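Local coordinates for peptidoglycan-recognition protein SA (Drosophila melanogaster, PDB 1SXR), which binds peptidoglycan of Gram-positive bacteria as an innate immune receptor and thereby activates the Toll pathway, at residues A[34-39]-A[140-145]; A[145-150]-A[168-173]; A[45-50]-A[80-85]. All coordinates share one frame; numbering follows the deposited sequence. Where two conformers were deposited one is given.

Interaction 1: residues A[34-39]-A[140-145]; sequences PIRYVV and ELSEDY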
ATOM      1  N   PRO A  34     -13.352   9.376  -6.978  1.00 17.63           N
ATOM      2  CA  PRO A  34     -12.532   8.164  -6.862  1.00 17.24           C
ATOM      3  C   PRO A  34     -11.051   8.438  -7.145  1.00 16.47           C
ATOM      4  O   PRO A  34     -10.693   9.395  -7.857  1.00 17.04           O
ATOM      5  CB  PRO A  34     -13.131   7.239  -7.929  1.00 17.35           C
ATOM      6  CG  PRO A  34     -13.660   8.167  -8.969  1.00 18.34           C
ATOM      7  CD  PRO A  34     -14.068   9.443  -8.264  1.00 18.05           C
ATOM      8  N   ILE A  35     -10.194   7.616  -6.540  1.00 14.90           N
ATOM      9  CA  ILE A  35      -8.756   7.735  -6.716  1.00 14.26           C
ATOM     10  C   ILE A  35      -8.371   7.063  -8.017  1.00 14.30           C
ATOM     11  O   ILE A  35      -8.927   6.006  -8.351  1.00 14.80           O
ATOM     12  CB  ILE A  35      -8.065   7.064  -5.524  1.00 13.70           C
ATOM     13  CG1 ILE A  35      -8.133   7.988  -4.308  1.00 13.63           C
ATOM     14  CG2 ILE A  35      -6.617   6.684  -5.846  1.00 12.82           C
ATOM     15  CD1 ILE A  35      -7.181   9.158  -4.400  1.00 12.20           C
ATOM     16  N   ARG A  36      -7.426   7.658  -8.736  1.00 13.72           N
ATOM     17  CA  ARG A  36      -7.117   7.253 -10.104  1.00 14.61           C
ATOM     18  C   ARG A  36      -5.782   6.565 -10.259  1.00 14.68           C
ATOM     19  O   ARG A  36      -5.416   6.150 -11.362  1.00 14.37           O
ATOM     20  CB  ARG A  36      -7.200   8.464 -11.039  1.00 15.99           C
ATOM     21  CG  ARG A  36      -8.597   9.057 -11.044  1.00 17.72           C
ATOM     22  CD  ARG A  36      -8.838  10.118 -12.085  1.00 22.05           C
ATOM     23  NE  ARG A  36     -10.148  10.724 -11.840  1.00 27.73           N
ATOM     24  CZ  ARG A  36     -11.312  10.249 -12.278  1.00 29.33           C
ATOM     25  NH1 ARG A  36     -11.366   9.145 -13.018  1.00 30.89           N
ATOM     26  NH2 ARG A  36     -12.439  10.892 -11.985  1.00 29.40           N
ATOM     27  N   TYR A  37      -5.055   6.452  -9.143  1.00 13.88           N
ATOM     28  CA  TYR A  37      -3.742   5.824  -9.114  1.00 13.21           C
ATOM     29  C   TYR A  37      -3.592   4.865  -7.933  1.00 13.21           C
ATOM     30  O   TYR A  37      -3.990   5.190  -6.827  1.00 12.33           O
ATOM     31  CB  TYR A  37      -2.675   6.909  -8.983  1.00 13.75           C
ATOM     32  CG  TYR A  37      -2.492   7.714 -10.248  1.00 14.66           C
ATOM     33  CD1 TYR A  37      -1.758   7.197 -11.314  1.00 15.34           C
ATOM     34  CD2 TYR A  37      -3.044   8.973 -10.379  1.00 15.41           C
ATOM     35  CE1 TYR A  37      -1.578   7.916 -12.476  1.00 17.76           C
ATOM     36  CE2 TYR A  37      -2.857   9.712 -11.534  1.00 18.51           C
ATOM     37  CZ  TYR A  37      -2.130   9.171 -12.576  1.00 17.63           C
ATOM     38  OH  TYR A  37      -1.925   9.895 -13.736  1.00 21.19           O
ATOM     39  N   VAL A  38      -3.001   3.702  -8.191  1.00 11.98           N
ATOM     40  CA  VAL A  38      -2.619   2.751  -7.136  1.00 12.04           C
ATOM     41  C   VAL A  38      -1.113   2.548  -7.250  1.00 12.35           C
ATOM     42  O   VAL A  38      -0.598   2.260  -8.331  1.00 12.91           O
ATOM     43  CB  VAL A  38      -3.329   1.412  -7.341  1.00 11.81           C
ATOM     44  CG1 VAL A  38      -2.832   0.383  -6.344  1.00 12.85           C
ATOM     45  CG2 VAL A  38      -4.831   1.606  -7.232  1.00 13.85           C
ATOM     46  N   VAL A  39      -0.396   2.728  -6.139  1.00 11.22           N
ATOM     47  CA  VAL A  39       1.056   2.575  -6.133  1.00 10.62           C
ATOM     48  C   VAL A  39       1.426   1.333  -5.320  1.00 11.07           C
ATOM     49  O   VAL A  39       1.044   1.223  -4.145  1.00 10.80           O
ATOM     50  CB  VAL A  39       1.772   3.771  -5.490  1.00 10.66           C
ATOM     51  CG1 VAL A  39       3.293   3.633  -5.755  1.00 12.14           C
ATOM     52  CG2 VAL A  39       1.192   5.090  -6.056  1.00 12.52           C
ATOM     53  N   GLU A 140     -14.117   3.705  -4.427  1.00 15.12           N
ATOM     54  CA  GLU A 140     -12.835   4.209  -3.893  1.00 14.62           C
ATOM     55  C   GLU A 140     -11.808   4.460  -5.003  1.00 14.82           C
ATOM     56  O   GLU A 140     -11.001   5.411  -4.912  1.00 15.15           O
ATOM     57  CB  GLU A 140     -12.247   3.223  -2.873  1.00 14.58           C
ATOM     58  CG  GLU A 140     -13.123   2.868  -1.675  1.00 16.46           C
ATOM     59  CD  GLU A 140     -13.327   4.015  -0.701  1.00 18.48           C
ATOM     60  OE1 GLU A 140     -12.640   5.061  -0.801  1.00 16.58           O
ATOM     61  OE2 GLU A 140     -14.194   3.853   0.194  1.00 21.39           O
ATOM     62  N   LEU A 141     -11.820   3.604  -6.034  1.00 13.84           N
ATOM     63  CA  LEU A 141     -10.935   3.696  -7.187  1.00 14.12           C
ATOM     64  C   LEU A 141     -11.737   3.922  -8.469  1.00 15.09           C
ATOM     65  O   LEU A 141     -12.849   3.397  -8.590  1.00 16.21           O
ATOM     66  CB  LEU A 141     -10.139   2.393  -7.349  1.00 14.52           C
ATOM     67  CG  LEU A 141      -9.189   2.029  -6.207  1.00 12.69           C
ATOM     68  CD1 LEU A 141      -8.443   0.717  -6.479  1.00 13.08           C
ATOM     69  CD2 LEU A 141      -8.208   3.167  -5.960  1.00 13.37           C
ATOM     70  N   SER A 142     -11.192   4.672  -9.412  1.00 15.47           N
ATOM     71  CA  SER A 142     -11.895   4.837 -10.681  1.00 17.18           C
ATOM     72  C   SER A 142     -11.908   3.501 -11.422  1.00 18.13           C
ATOM     73  O   SER A 142     -11.039   2.644 -11.218  1.00 17.79           O
ATOM     74  CB  SER A 142     -11.260   5.923 -11.535  1.00 17.46           C
ATOM     75  OG  SER A 142      -9.903   5.645 -11.805  1.00 19.69           O
ATOM     76  N   GLU A 143     -12.904   3.309 -12.286  1.00 19.37           N
ATOM     77  CA  GLU A 143     -12.957   2.058 -13.038  1.00 19.61           C
ATOM     78  C   GLU A 143     -11.730   1.900 -13.958  1.00 19.52           C
ATOM     79  O   GLU A 143     -11.344   0.773 -14.275  1.00 20.46           O
ATOM     80  CB  GLU A 143     -14.282   1.956 -13.820  1.00 19.88           C
ATOM     81  CG  GLU A 143     -15.521   1.755 -12.936  1.00 21.17           C
ATOM     82  CD  GLU A 143     -16.714   1.159 -13.686  0.50 20.04           C
ATOM     83  OE1 GLU A 143     -16.882   1.475 -14.876  0.50 19.81           O
ATOM     84  OE2 GLU A 143     -17.485   0.371 -13.076  0.50 19.25           O
ATOM     85  N   ASP A 144     -11.115   3.008 -14.374  1.00 19.98           N
ATOM     86  CA  ASP A 144      -9.927   2.945 -15.220  1.00 19.60           C
ATOM     87  C   ASP A 144      -8.643   3.387 -14.513  1.00 19.06           C
ATOM     88  O   ASP A 144      -7.762   3.995 -15.133  1.00 18.34           O
ATOM     89  CB  ASP A 144     -10.109   3.753 -16.516  1.00 21.43           C
ATOM     90  CG  ASP A 144     -10.483   5.202 -16.261  0.50 21.00           C
ATOM     91  OD1 ASP A 144     -10.947   5.538 -15.148  0.50 23.78           O
ATOM     92  OD2 ASP A 144     -10.341   6.085 -17.130  0.50 24.34           O
ATOM     93  N   TYR A 145      -8.534   3.061 -13.222  1.00 18.15           N
ATOM     94  CA  TYR A 145      -7.362   3.466 -12.442  1.00 17.60           C
ATOM     95  C   TYR A 145      -6.073   2.981 -13.078  1.00 17.14           C
ATOM     96  O   TYR A 145      -6.057   1.953 -13.767  1.00 18.02           O
ATOM     97  CB  TYR A 145      -7.451   2.956 -10.995  1.00 16.86           C
ATOM     98  CG  TYR A 145      -7.299   1.470 -10.845  1.00 16.18           C
ATOM     99  CD1 TYR A 145      -6.044   0.893 -10.701  1.00 15.96           C
ATOM    100  CD2 TYR A 145      -8.405   0.633 -10.862  1.00 16.23           C
ATOM    101  CE1 TYR A 145      -5.896  -0.478 -10.562  1.00 16.52           C
ATOM    102  CE2 TYR A 145      -8.268  -0.734 -10.719  1.00 16.20           C
ATOM    103  CZ  TYR A 145      -7.019  -1.289 -10.584  1.00 16.76           C
ATOM    104  OH  TYR A 145      -6.896  -2.662 -10.469  1.00 18.21           O
TER

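Interaction 2: residues A[145-150]-A[168-173]; sequences YALIAG and QEWPHW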
ATOM      1  N   TYR A 145      -8.534   3.061 -13.222  1.00 18.15           N
ATOM      2  CA  TYR A 145      -7.362   3.466 -12.442  1.00 17.60           C
ATOM      3  C   TYR A 145      -6.073   2.981 -13.078  1.00 17.14           C
ATOM      4  O   TYR A 145      -6.057   1.953 -13.767  1.00 18.02           O
ATOM      5  CB  TYR A 145      -7.451   2.956 -10.995  1.00 16.86           C
ATOM      6  CG  TYR A 145      -7.299   1.470 -10.845  1.00 16.18           C
ATOM      7  CD1 TYR A 145      -6.044   0.893 -10.701  1.00 15.96           C
ATOM      8  CD2 TYR A 145      -8.405   0.633 -10.862  1.00 16.23           C
ATOM      9  CE1 TYR A 145      -5.896  -0.478 -10.562  1.00 16.52           C
ATOM     10  CE2 TYR A 145      -8.268  -0.734 -10.719  1.00 16.20           C
ATOM     11  CZ  TYR A 145      -7.019  -1.289 -10.584  1.00 16.76           C
ATOM     12  OH  TYR A 145      -6.896  -2.662 -10.469  1.00 18.21           O
ATOM     13  N   ALA A 146      -4.995   3.727 -12.838  1.00 16.13           N
ATOM     14  CA  ALA A 146      -3.645   3.326 -13.265  1.00 16.29           C
ATOM     15  C   ALA A 146      -2.918   2.651 -12.100  1.00 16.31           C
ATOM     16  O   ALA A 146      -2.943   3.172 -10.987  1.00 17.15           O
ATOM     17  CB  ALA A 146      -2.855   4.519 -13.725  1.00 16.15           C
ATOM     18  N   LEU A 147      -2.287   1.517 -12.384  1.00 15.67           N
ATOM     19  CA  LEU A 147      -1.466   0.783 -11.416  1.00 15.07           C
ATOM     20  C   LEU A 147       0.003   1.049 -11.712  1.00 15.38           C
ATOM     21  O   LEU A 147       0.472   0.843 -12.841  1.00 14.84           O
ATOM     22  CB  LEU A 147      -1.749  -0.723 -11.535  1.00 14.77           C
ATOM     23  CG  LEU A 147      -0.972  -1.632 -10.571  1.00 14.34           C
ATOM     24  CD1 LEU A 147      -1.642  -1.536  -9.212  1.00 16.57           C
ATOM     25  CD2 LEU A 147      -0.950  -3.081 -11.049  1.00 17.24           C
ATOM     26  N   ILE A 148       0.754   1.492 -10.713  1.00 14.24           N
ATOM     27  CA  ILE A 148       2.191   1.692 -10.911  1.00 13.89           C
ATOM     28  C   ILE A 148       2.992   1.180  -9.721  1.00 13.27           C
ATOM     29  O   ILE A 148       2.456   1.016  -8.632  1.00 13.33           O
ATOM     30  CB  ILE A 148       2.546   3.181 -11.122  1.00 13.92           C
ATOM     31  CG1 ILE A 148       2.075   4.028  -9.931  1.00 14.88           C
ATOM     32  CG2 ILE A 148       1.869   3.736 -12.375  1.00 14.69           C
ATOM     33  CD1 ILE A 148       2.557   5.477 -10.028  1.00 15.35           C
ATOM     34  N   ALA A 149       4.270   0.914  -9.983  1.00 13.41           N
ATOM     35  CA  ALA A 149       5.263   0.631  -8.942  1.00 12.06           C
ATOM     36  C   ALA A 149       5.883   1.915  -8.397  1.00 12.75           C
ATOM     37  O   ALA A 149       6.128   2.876  -9.124  1.00 12.93           O
ATOM     38  CB  ALA A 149       6.373  -0.263  -9.507  1.00 13.27           C
ATOM     39  N   GLY A 150       6.189   1.919  -7.106  1.00 11.47           N
ATOM     40  CA  GLY A 150       6.864   3.072  -6.528  1.00 11.32           C
ATOM     41  C   GLY A 150       8.081   3.518  -7.318  1.00 12.17           C
ATOM     42  O   GLY A 150       8.312   4.708  -7.495  1.00 12.44           O
ATOM     43  N   GLN A 168       3.717  -5.671 -13.654  1.00 22.16           N
ATOM     44  CA  GLN A 168       3.698  -5.206 -15.048  1.00 23.39           C
ATOM     45  C   GLN A 168       2.756  -6.032 -15.921  1.00 23.79           C
ATOM     46  O   GLN A 168       2.307  -5.572 -16.970  1.00 24.51           O
ATOM     47  CB  GLN A 168       5.087  -5.257 -15.651  1.00 23.11           C
ATOM     48  CG  GLN A 168       6.022  -4.202 -15.165  1.00 24.23           C
ATOM     49  CD  GLN A 168       7.406  -4.397 -15.730  1.00 27.64           C
ATOM     50  OE1 GLN A 168       7.558  -4.621 -16.927  1.00 29.00           O
ATOM     51  NE2 GLN A 168       8.420  -4.324 -14.880  1.00 28.39           N
ATOM     52  N   GLU A 169       2.456  -7.246 -15.487  1.00 24.11           N
ATOM     53  CA  GLU A 169       1.562  -8.107 -16.256  1.00 25.19           C
ATOM     54  C   GLU A 169       0.105  -7.974 -15.824  1.00 25.06           C
ATOM     55  O   GLU A 169      -0.779  -8.646 -16.374  1.00 25.51           O
ATOM     56  CB  GLU A 169       2.016  -9.559 -16.151  1.00 25.31           C
ATOM     57  CG  GLU A 169       3.490  -9.749 -16.483  1.00 27.65           C
ATOM     58  CD  GLU A 169       3.806  -9.403 -17.924  0.50 29.62           C
ATOM     59  OE1 GLU A 169       2.925  -9.611 -18.788  0.50 30.21           O
ATOM     60  OE2 GLU A 169       4.927  -8.915 -18.195  0.50 30.97           O
ATOM     61  N   TRP A 170      -0.175  -7.119 -14.846  1.00 24.00           N
ATOM     62  CA  TRP A 170      -1.545  -6.997 -14.378  1.00 23.69           C
ATOM     63  C   TRP A 170      -2.296  -6.002 -15.227  1.00 23.16           C
ATOM     64  O   TRP A 170      -1.707  -5.066 -15.762  1.00 23.06           O
ATOM     65  CB  TRP A 170      -1.582  -6.503 -12.934  1.00 23.74           C
ATOM     66  CG  TRP A 170      -1.125  -7.483 -11.930  1.00 23.79           C
ATOM     67  CD1 TRP A 170      -0.446  -8.653 -12.151  1.00 24.35           C
ATOM     68  CD2 TRP A 170      -1.263  -7.363 -10.511  1.00 23.74           C
ATOM     69  NE1 TRP A 170      -0.171  -9.268 -10.954  1.00 25.04           N
ATOM     70  CE2 TRP A 170      -0.658  -8.496  -9.930  1.00 24.44           C
ATOM     71  CE3 TRP A 170      -1.845  -6.406  -9.668  1.00 25.02           C
ATOM     72  CZ2 TRP A 170      -0.627  -8.705  -8.549  1.00 24.57           C
ATOM     73  CZ3 TRP A 170      -1.798  -6.608  -8.293  1.00 24.46           C
ATOM     74  CH2 TRP A 170      -1.198  -7.752  -7.749  1.00 24.71           C
ATOM     75  N   PRO A 171      -3.610  -6.170 -15.306  1.00 23.77           N
ATOM     76  CA  PRO A 171      -4.427  -5.178 -15.976  1.00 24.08           C
ATOM     77  C   PRO A 171      -4.273  -3.879 -15.207  1.00 23.57           C
ATOM     78  O   PRO A 171      -4.071  -3.894 -13.986  1.00 23.73           O
ATOM     79  CB  PRO A 171      -5.859  -5.712 -15.831  1.00 24.72           C
ATOM     80  CG  PRO A 171      -5.719  -7.162 -15.445  1.00 25.34           C
ATOM     81  CD  PRO A 171      -4.404  -7.273 -14.732  1.00 24.23           C
ATOM     82  N   HIS A 172      -4.347  -2.774 -15.920  1.00 22.39           N
ATOM     83  CA  HIS A 172      -4.249  -1.449 -15.303  1.00 20.67           C
ATOM     84  C   HIS A 172      -2.823  -0.964 -15.165  1.00 20.01           C
ATOM     85  O   HIS A 172      -2.625   0.222 -14.921  1.00 19.51           O
ATOM     86  CB  HIS A 172      -4.965  -1.361 -13.931  1.00 20.55           C
ATOM     87  CG  HIS A 172      -6.454  -1.527 -14.001  1.00 21.13           C
ATOM     88  ND1 HIS A 172      -7.318  -0.461 -14.142  1.00 22.04           N
ATOM     89  CD2 HIS A 172      -7.230  -2.635 -13.938  1.00 21.84           C
ATOM     90  CE1 HIS A 172      -8.565  -0.907 -14.162  1.00 22.13           C
ATOM     91  NE2 HIS A 172      -8.539  -2.225 -14.041  1.00 21.67           N
ATOM     92  N   TRP A 173      -1.824  -1.833 -15.321  1.00 19.46           N
ATOM     93  CA  TRP A 173      -0.450  -1.331 -15.249  1.00 19.37           C
ATOM     94  C   TRP A 173      -0.185  -0.229 -16.276  1.00 20.19           C
ATOM     95  O   TRP A 173      -0.511  -0.379 -17.466  1.00 20.38           O
ATOM     96  CB  TRP A 173       0.612  -2.441 -15.369  1.00 19.75           C
ATOM     97  CG  TRP A 173       2.001  -1.875 -15.201  1.00 19.85           C
ATOM     98  CD1 TRP A 173       2.521  -1.311 -14.062  1.00 20.07           C
ATOM     99  CD2 TRP A 173       3.024  -1.776 -16.192  1.00 20.55           C
ATOM    100  NE1 TRP A 173       3.807  -0.883 -14.284  1.00 18.71           N
ATOM    101  CE2 TRP A 173       4.149  -1.156 -15.581  1.00 20.57           C
ATOM    102  CE3 TRP A 173       3.112  -2.142 -17.542  1.00 22.92           C
ATOM    103  CZ2 TRP A 173       5.338  -0.895 -16.269  1.00 20.38           C
ATOM    104  CZ3 TRP A 173       4.303  -1.900 -18.223  1.00 20.66           C
ATOM    105  CH2 TRP A 173       5.397  -1.285 -17.589  1.00 21.17           C
TER
HETATM  106  O   HOH W   1      -4.918  -4.346 -11.573  1.00 24.43           O

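Interaction 3: residues A[45-50]-A[80-85]; sequences TGECSG and IGNDGI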
ATOM      1  N   THR A  45      11.268  -4.639   5.539  1.00 11.72           N
ATOM      2  CA  THR A  45      11.274  -5.222   6.877  1.00 13.33           C
ATOM      3  C   THR A  45       9.861  -5.685   7.259  1.00 14.37           C
ATOM      4  O   THR A  45       8.866  -5.180   6.727  1.00 15.42           O
ATOM      5  N   GLY A  46       9.766  -6.680   8.140  1.00 15.24           N
ATOM      6  CA  GLY A  46       8.481  -6.980   8.788  1.00 15.60           C
ATOM      7  C   GLY A  46       7.757  -8.245   8.351  1.00 17.26           C
ATOM      8  O   GLY A  46       6.612  -8.449   8.736  1.00 17.12           O
ATOM      9  N   GLU A  47       8.391  -9.122   7.579  1.00 17.91           N
ATOM     10  CA  GLU A  47       7.666 -10.292   7.048  1.00 19.92           C
ATOM     11  C   GLU A  47       6.947 -11.046   8.179  1.00 19.97           C
ATOM     12  O   GLU A  47       7.495 -11.208   9.256  1.00 21.28           O
ATOM     13  CB  GLU A  47       8.590 -11.231   6.241  1.00 20.01           C
ATOM     14  CG  GLU A  47       7.853 -12.405   5.585  1.00 22.51           C
ATOM     15  CD  GLU A  47       8.689 -13.209   4.586  1.00 22.81           C
ATOM     16  OE1 GLU A  47       9.454 -12.608   3.800  0.50 21.47           O
ATOM     17  OE2 GLU A  47       8.557 -14.460   4.584  0.50 23.22           O
ATOM     18  N   CYS A  48       5.702 -11.434   7.940  1.00 19.87           N
ATOM     19  CA  CYS A  48       4.878 -12.010   8.998  1.00 20.05           C
ATOM     20  C   CYS A  48       3.693 -12.765   8.398  1.00 19.40           C
ATOM     21  O   CYS A  48       3.244 -12.465   7.290  1.00 20.08           O
ATOM     22  CB  CYS A  48       4.433 -10.897   9.955  1.00 19.35           C
ATOM     23  SG  CYS A  48       3.457  -9.576   9.190  1.00 18.71           S
ATOM     24  N   SER A  49       3.195 -13.759   9.126  1.00 20.79           N
ATOM     25  CA  SER A  49       2.068 -14.553   8.664  1.00 19.95           C
ATOM     26  C   SER A  49       0.984 -14.494   9.728  1.00 19.68           C
ATOM     27  O   SER A  49       1.175 -14.955  10.865  1.00 21.38           O
ATOM     28  CB  SER A  49       2.470 -16.013   8.456  1.00 20.69           C
ATOM     29  OG  SER A  49       3.584 -16.143   7.582  0.33 17.44           O
ATOM     30  N   GLY A  50      -0.132 -13.895   9.359  1.00 18.68           N
ATOM     31  CA  GLY A  50      -1.298 -13.914  10.204  1.00 16.50           C
ATOM     32  C   GLY A  50      -1.320 -12.759  11.173  1.00 15.38           C
ATOM     33  O   GLY A  50      -0.285 -12.208  11.542  1.00 13.87           O
ATOM     34  N   ILE A  80      -0.326  -5.905   3.002  1.00  9.88           N
ATOM     35  CA  ILE A  80      -0.843  -7.250   2.761  1.00 11.52           C
ATOM     36  C   ILE A  80       0.205  -8.250   3.245  1.00 12.05           C
ATOM     37  O   ILE A  80       1.365  -8.193   2.814  1.00 12.07           O
ATOM     38  CB  ILE A  80      -1.119  -7.435   1.276  1.00 11.87           C
ATOM     39  CG1 ILE A  80      -2.190  -6.446   0.801  1.00 14.56           C
ATOM     40  CG2 ILE A  80      -1.616  -8.850   1.005  1.00 12.05           C
ATOM     41  CD1 ILE A  80      -2.369  -6.405  -0.682  1.00 17.17           C
ATOM     42  N   GLY A  81      -0.199  -9.141   4.152  1.00 13.36           N
ATOM     43  CA  GLY A  81       0.710 -10.144   4.702  1.00 13.78           C
ATOM     44  C   GLY A  81       0.713 -11.458   3.927  1.00 14.41           C
ATOM     45  O   GLY A  81      -0.026 -11.604   2.956  1.00 15.29           O
ATOM     46  N   ASN A  82       1.557 -12.392   4.388  1.00 16.45           N
ATOM     47  CA  ASN A  82       1.836 -13.656   3.706  1.00 17.24           C
ATOM     48  C   ASN A  82       0.591 -14.533   3.619  1.00 17.59           C
ATOM     49  O   ASN A  82       0.456 -15.333   2.672  1.00 18.96           O
ATOM     50  CB  ASN A  82       2.867 -14.481   4.480  1.00 16.90           C
ATOM     51  CG  ASN A  82       4.276 -13.996   4.333  0.50 17.52           C
ATOM     52  OD1 ASN A  82       4.567 -13.112   3.546  0.50 15.93           O
ATOM     53  ND2 ASN A  82       5.176 -14.580   5.127  0.50 18.85           N
ATOM     54  N   ASP A  83      -0.285 -14.428   4.627  1.00 17.91           N
ATOM     55  CA  ASP A  83      -1.523 -15.238   4.654  1.00 18.11           C
ATOM     56  C   ASP A  83      -2.614 -14.586   3.816  1.00 17.86           C
ATOM     57  O   ASP A  83      -3.727 -15.098   3.731  1.00 18.72           O
ATOM     58  CB  ASP A  83      -2.063 -15.409   6.082  1.00 18.06           C
ATOM     59  CG  ASP A  83      -1.295 -16.437   6.904  1.00 22.16           C
ATOM     60  OD1 ASP A  83      -0.319 -17.027   6.371  0.50 20.59           O
ATOM     61  OD2 ASP A  83      -1.609 -16.725   8.088  0.50 19.75           O
ATOM     62  N   GLY A  84      -2.321 -13.434   3.216  1.00 17.01           N
ATOM     63  CA  GLY A  84      -3.308 -12.776   2.377  1.00 16.53           C
ATOM     64  C   GLY A  84      -4.245 -11.853   3.130  1.00 15.71           C
ATOM     65  O   GLY A  84      -5.225 -11.368   2.546  1.00 17.35           O
ATOM     66  N   ILE A  85      -3.956 -11.589   4.403  1.00 14.84           N
ATOM     67  CA  ILE A  85      -4.733 -10.612   5.160  1.00 14.07           C
ATOM     68  C   ILE A  85      -4.381  -9.208   4.696  1.00 13.43           C
ATOM     69  O   ILE A  85      -3.200  -8.867   4.502  1.00 13.23           O
ATOM     70  CB  ILE A  85      -4.475 -10.731   6.651  1.00 14.02           C
ATOM     71  CG1 ILE A  85      -4.983 -12.072   7.166  1.00 17.22           C
ATOM     72  CG2 ILE A  85      -5.123  -9.560   7.428  1.00 15.02           C
ATOM     73  CD1 ILE A  85      -4.671 -12.273   8.612  1.00 18.08           C
TER
HETATM   74  O   HOH W   2      -1.092 -12.046   6.881  1.00  9.90           O

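Interaction 1: residues A[34-39]-A[140-145]
I35 and L141 form a parallel beta bridge: I35 N donates to E140 O at 2.9 Å and S142 N to I35 O at 2.8 Å, so one isoleucine is gripped through both its amide and its carbonyl. P34, which follows a cis peptide bond, has no N-H to give and instead lays its CB against the backbone of L141 and S142, 3.5 Å from S142 N. On the face of the bridge that carries I35 and L141, their side chains cross obliquely, I35 CG2 lying 3.9 Å from L141 CD2. The other leucine methyl, CD1, reaches V38 CG2. That same valine methyl comes within 3.7 Å of Y145 CD1, so V38 CG2, anti to the carbonyl carbon, touches leucine and tyrosine at once. Beta-branched and aliphatic residues suit this buried patch, which L132 of helix 122-137 also covers. S142 opens a type I turn, its O accepting from Y145 N, and the chain bends there before strand 145-149. At the solvent side the extended R36 chain passes S142, its NH1 3.5 Å from S142 CB, and NH1 stays 4.2 Å from D144 OD1, too far for a salt bridge. The E140 carboxylate pairs elsewhere, its OE1 in a salt bridge with R33. The chemistry thus divides: two backbone bonds and an apolar cluster hold the strands, while the R36-D144 attraction probably adds only a diffuse electrostatic term.

Interaction 2: residues A[145-150]-A[168-173]
W170 meets L147 through its six-membered ring, CE3 lying 3.7 Å from L147 CD2; its indole NE1 is hydrogen-bonded to E166. P171 starts the bend of the type II turn W170-W173, and its O accepts from a water that also binds Y145 OH. H172 follows and carries the largest share on its side of the contact. With CG anti to the carbonyl carbon (chi1 -66°), its imidazole lies in an offset stack on the Y145 phenol, centroids 3.8 Å apart and planes 2° from parallel, while ND1 donates to Y145 O at 2.7 Å, nearly in the imidazole plane. Histidine suits the place, offering both a flat face and an N-H at its edge. An alanine in place of Y145 would probably leave the imidazole without its stacking partner and the water on P171 O without its phenol mate, freeing the ring to tilt. H172 O accepts from L147 N at 2.9 Å, the donor above the carbonyl plane. W173 brings CD1 to 3.2 Å from L147 O, while its NE1 binds Q152. The turn thus flanks edge strand 145-149 on the side away from strand 35-42; W170 reaches helix 122-137 and W173 touches Y164 of helix 161-167.

Interaction 3: residues A[45-50]-A[80-85]
E47 reaches N82 with an extended side chain: its CG lies anti to the backbone N (chi1 -176°), and in the conformer described OE2 takes a weak, tentative hydrogen bond from N82 ND2 at 3.4 Å, the carboxylate and amide planes 73° apart. The other oxygen, OE1, has a stronger partner in the salt bridge to K118, so a carboxylate suits a place between an amide and a lysine. C48 points CB away from the turn, with SG bonded to C54 in a disulfide, and approaches through its backbone, C48 O accepting a weak bond from N82 N at 3.4 Å. S49 OG is a second acceptor, equally weak and tentative, for N82 ND2 at 3.3 Å, so one amide nitrogen may serve two side chains. G50 comes close to D83, its CA 3.5 Å from D83 OD2; with positive phi, a CB here would run into the carbonyl O of S49 and fit tightly against D83 OD2, so glycine fits. A water accepts from G50 N and, weakly, from D83 N, while I85 CD1 touches G50 CA. The contact joins the loop from strand 35-42 into helix 50-67 to the type I turn G81-G84, which links strands 78-80 and 86-88.

Interactions 1 and 2 form one continuous region, with centres about 11 Å apart and Y145 in common: its backbone closes the turn of 140-145 and its ring carries the stack of 168-173. They are joined by strands 35-42 and 145-149, with probable bonds from V38 N to A146 O and from I148 N to V38 O, both 2.8 Å. Interaction 3 lies across the chain's centre from interaction 1, their centres about 24 Å apart, its centre about 22 Å from that of interaction 2. Of the three, interaction 2 approaches the inferred peptidoglycan site, the side chain of I148 being about 10 Å from that of T156; interactions 1 and 3 lie away from the annotated sites.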